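PDB 4P47: TRAP dicarboxylate transporter, DctP subunit from Ochrobactrum anthropi, which probably serves as the periplasmic solute-binding subunit of a TRAP transporter, capturing a substrate for uptake into the cell. Local coordinates for residues T294-T297 with P298-T302. Numbering follows the deposited sequence.
Sequences TELT and PEETT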
ATOM      1  N   THR A 294      16.863 -12.201   3.567  1.00  7.89           N
ATOM      2  CA  THR A 294      16.298 -13.522   3.460  1.00  9.67           C
ATOM      3  C   THR A 294      15.008 -13.466   2.663  1.00  9.10           C
ATOM      4  O   THR A 294      14.174 -12.603   2.884  1.00  9.22           O
ATOM      5  CB  THR A 294      16.033 -14.103   4.866  1.00  9.41           C
ATOM      6  OG1 THR A 294      17.270 -14.178   5.592  1.00 13.17           O
ATOM      7  CG2 THR A 294      15.427 -15.500   4.766  1.00 12.83           C
ATOM      8  N   GLU A 295      14.865 -14.380   1.705  1.00 11.39           N
ATOM      9  CA  GLU A 295      13.626 -14.539   0.952  1.00 13.21           C
ATOM     10  C   GLU A 295      12.916 -15.787   1.431  1.00 15.04           C
ATOM     11  O   GLU A 295      13.547 -16.743   1.870  1.00 16.75           O
ATOM     12  CB  GLU A 295      13.920 -14.680  -0.538  1.00 15.54           C
ATOM     13  CG  GLU A 295      14.542 -13.448  -1.154  1.00 23.62           C
ATOM     14  CD  GLU A 295      14.757 -13.594  -2.645  1.00 37.71           C
ATOM     15  OE1 GLU A 295      14.988 -14.736  -3.102  1.00 42.60           O
ATOM     16  OE2 GLU A 295      14.694 -12.570  -3.357  1.00 45.16           O
ATOM     17  N   LEU A 296      11.598 -15.762   1.344  1.00 12.63           N
ATOM     18  CA  LEU A 296      10.769 -16.928   1.616  1.00 12.38           C
ATOM     19  C   LEU A 296      10.314 -17.608   0.334  1.00 12.33           C
ATOM     20  O   LEU A 296       9.920 -16.939  -0.616  1.00 13.17           O
ATOM     21  CB  LEU A 296       9.521 -16.503   2.397  1.00 13.03           C
ATOM     22  CG  LEU A 296       9.726 -15.628   3.631  1.00 13.27           C
ATOM     23  CD1 LEU A 296       8.402 -15.252   4.266  1.00 13.90           C
ATOM     24  CD2 LEU A 296      10.602 -16.359   4.642  1.00 14.93           C
ATOM     25  N   THR A 297      10.325 -18.945   0.308  1.00 11.33           N
ATOM     26  CA  THR A 297       9.726 -19.667  -0.806  1.00 13.39           C
ATOM     27  C   THR A 297       8.221 -19.533  -0.685  1.00 11.33           C
ATOM     28  O   THR A 297       7.706 -19.197   0.396  1.00 11.39           O
ATOM     29  CB  THR A 297      10.025 -21.172  -0.790  1.00 11.35           C
ATOM     30  OG1 THR A 297       9.393 -21.748   0.362  1.00 13.20           O
ATOM     31  CG2 THR A 297      11.528 -21.440  -0.774  1.00 15.13           C
ATOM     32  N   PRO A 298       7.495 -19.773  -1.786  1.00 11.81           N
ATOM     33  CA  PRO A 298       6.041 -19.697  -1.704  1.00 11.89           C
ATOM     34  C   PRO A 298       5.494 -20.663  -0.668  1.00 11.79           C
ATOM     35  O   PRO A 298       4.460 -20.410  -0.065  1.00 12.49           O
ATOM     36  CB  PRO A 298       5.589 -20.130  -3.110  1.00 17.00           C
ATOM     37  CG  PRO A 298       6.724 -19.797  -3.998  1.00 20.16           C
ATOM     38  CD  PRO A 298       7.970 -19.913  -3.181  1.00 16.00           C
ATOM     39  N   GLU A 299       6.166 -21.798  -0.484  1.00 12.44           N
ATOM     40  CA  GLU A 299       5.665 -22.803   0.443  1.00 12.71           C
ATOM     41  C   GLU A 299       5.869 -22.339   1.890  1.00 11.67           C
ATOM     42  O   GLU A 299       5.041 -22.601   2.755  1.00 12.60           O
ATOM     43  CB  GLU A 299       6.313 -24.177   0.153  1.00 15.56           C
ATOM     44  CG  GLU A 299       5.885 -24.803  -1.194  1.00 15.73           C
ATOM     45  CD  GLU A 299       6.643 -24.244  -2.402  1.00 14.76           C
ATOM     46  OE1 GLU A 299       7.617 -23.487  -2.221  1.00 14.96           O
ATOM     47  OE2 GLU A 299       6.286 -24.569  -3.560  1.00 18.55           O
ATOM     48  N   GLU A 300       6.935 -21.603   2.155  1.00 10.56           N
ATOM     49  CA  GLU A 300       7.099 -21.037   3.475  1.00 10.34           C
ATOM     50  C   GLU A 300       6.073 -19.907   3.723  1.00  9.66           C
ATOM     51  O   GLU A 300       5.527 -19.788   4.815  1.00 10.77           O
ATOM     52  CB  GLU A 300       8.516 -20.533   3.663  1.00 13.58           C
ATOM     53  CG  GLU A 300       8.718 -19.897   4.996  1.00 13.59           C
ATOM     54  CD  GLU A 300       8.385 -20.800   6.179  1.00 17.41           C
ATOM     55  OE1 GLU A 300       8.708 -22.009   6.143  1.00 25.29           O
ATOM     56  OE2 GLU A 300       7.830 -20.280   7.169  1.00 18.47           O
ATOM     57  N   THR A 301       5.807 -19.091   2.708  1.00  8.55           N
ATOM     58  CA  THR A 301       4.746 -18.098   2.797  1.00  8.36           C
ATOM     59  C   THR A 301       3.426 -18.779   3.118  1.00  8.77           C
ATOM     60  O   THR A 301       2.678 -18.311   3.979  1.00  9.76           O
ATOM     61  CB  THR A 301       4.637 -17.303   1.496  1.00  8.22           C
ATOM     62  OG1 THR A 301       5.837 -16.538   1.339  1.00 10.04           O
ATOM     63  CG2 THR A 301       3.418 -16.377   1.536  1.00 10.39           C
ATOM     64  N   THR A 302       3.138 -19.885   2.444  1.00  9.51           N
ATOM     65  CA  THR A 302       1.900 -20.595   2.699  1.00 10.95           C
ATOM     66  C   THR A 302       1.851 -21.090   4.137  1.00 10.50           C
ATOM     67  O   THR A 302       0.817 -21.061   4.784  1.00  9.96           O
ATOM     68  CB  THR A 302       1.743 -21.747   1.702  1.00 11.82           C
ATOM     69  OG1 THR A 302       1.509 -21.199   0.406  1.00 14.66           O
ATOM     70  CG2 THR A 302       0.584 -22.695   2.074  1.00 14.91           C
TER
HETATM   71  O   HOH W   1       7.131 -16.414  -1.102  1.00 17.43           O
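A water bridges the loop before the cap to the first turn of the helix, hydrogen-bonded to Thr301 OG1 at 2.8 Å and donating to Leu296 O at 2.9 Å. Next to it, Thr297 OG1 accepts a hydrogen bond from Glu300 N at 3.0 Å. The hydroxyl reaches this amide because chi1 of 66° sets OG1 between the backbone N and carbonyl carbon of its own residue, pointing it at the N-H three residues on. One residue further, the main chain takes over: Thr301 N donates to Thr297 O at 3.0 Å, almost straight at 169°. Thr297 is thus the N-cap of helix 298-312, with Pro298 in the first helical position, where its missing N-H costs no helical bond. This cap turns the chain from strand 292-295, which pairs in parallel with strand 229-245 through Thr294, into the helix. On the strand side of the cap, Leu296 CB rests on Thr301 OG1 at 3.8 Å, and its CD2 methyl lies 4.0 Å from Glu300 CG. That CG stands anti to its backbone N (chi1 178°), while a bend at chi2 leads the carboxylate away from the leucine. Thr301 itself is buried and touches Phe112.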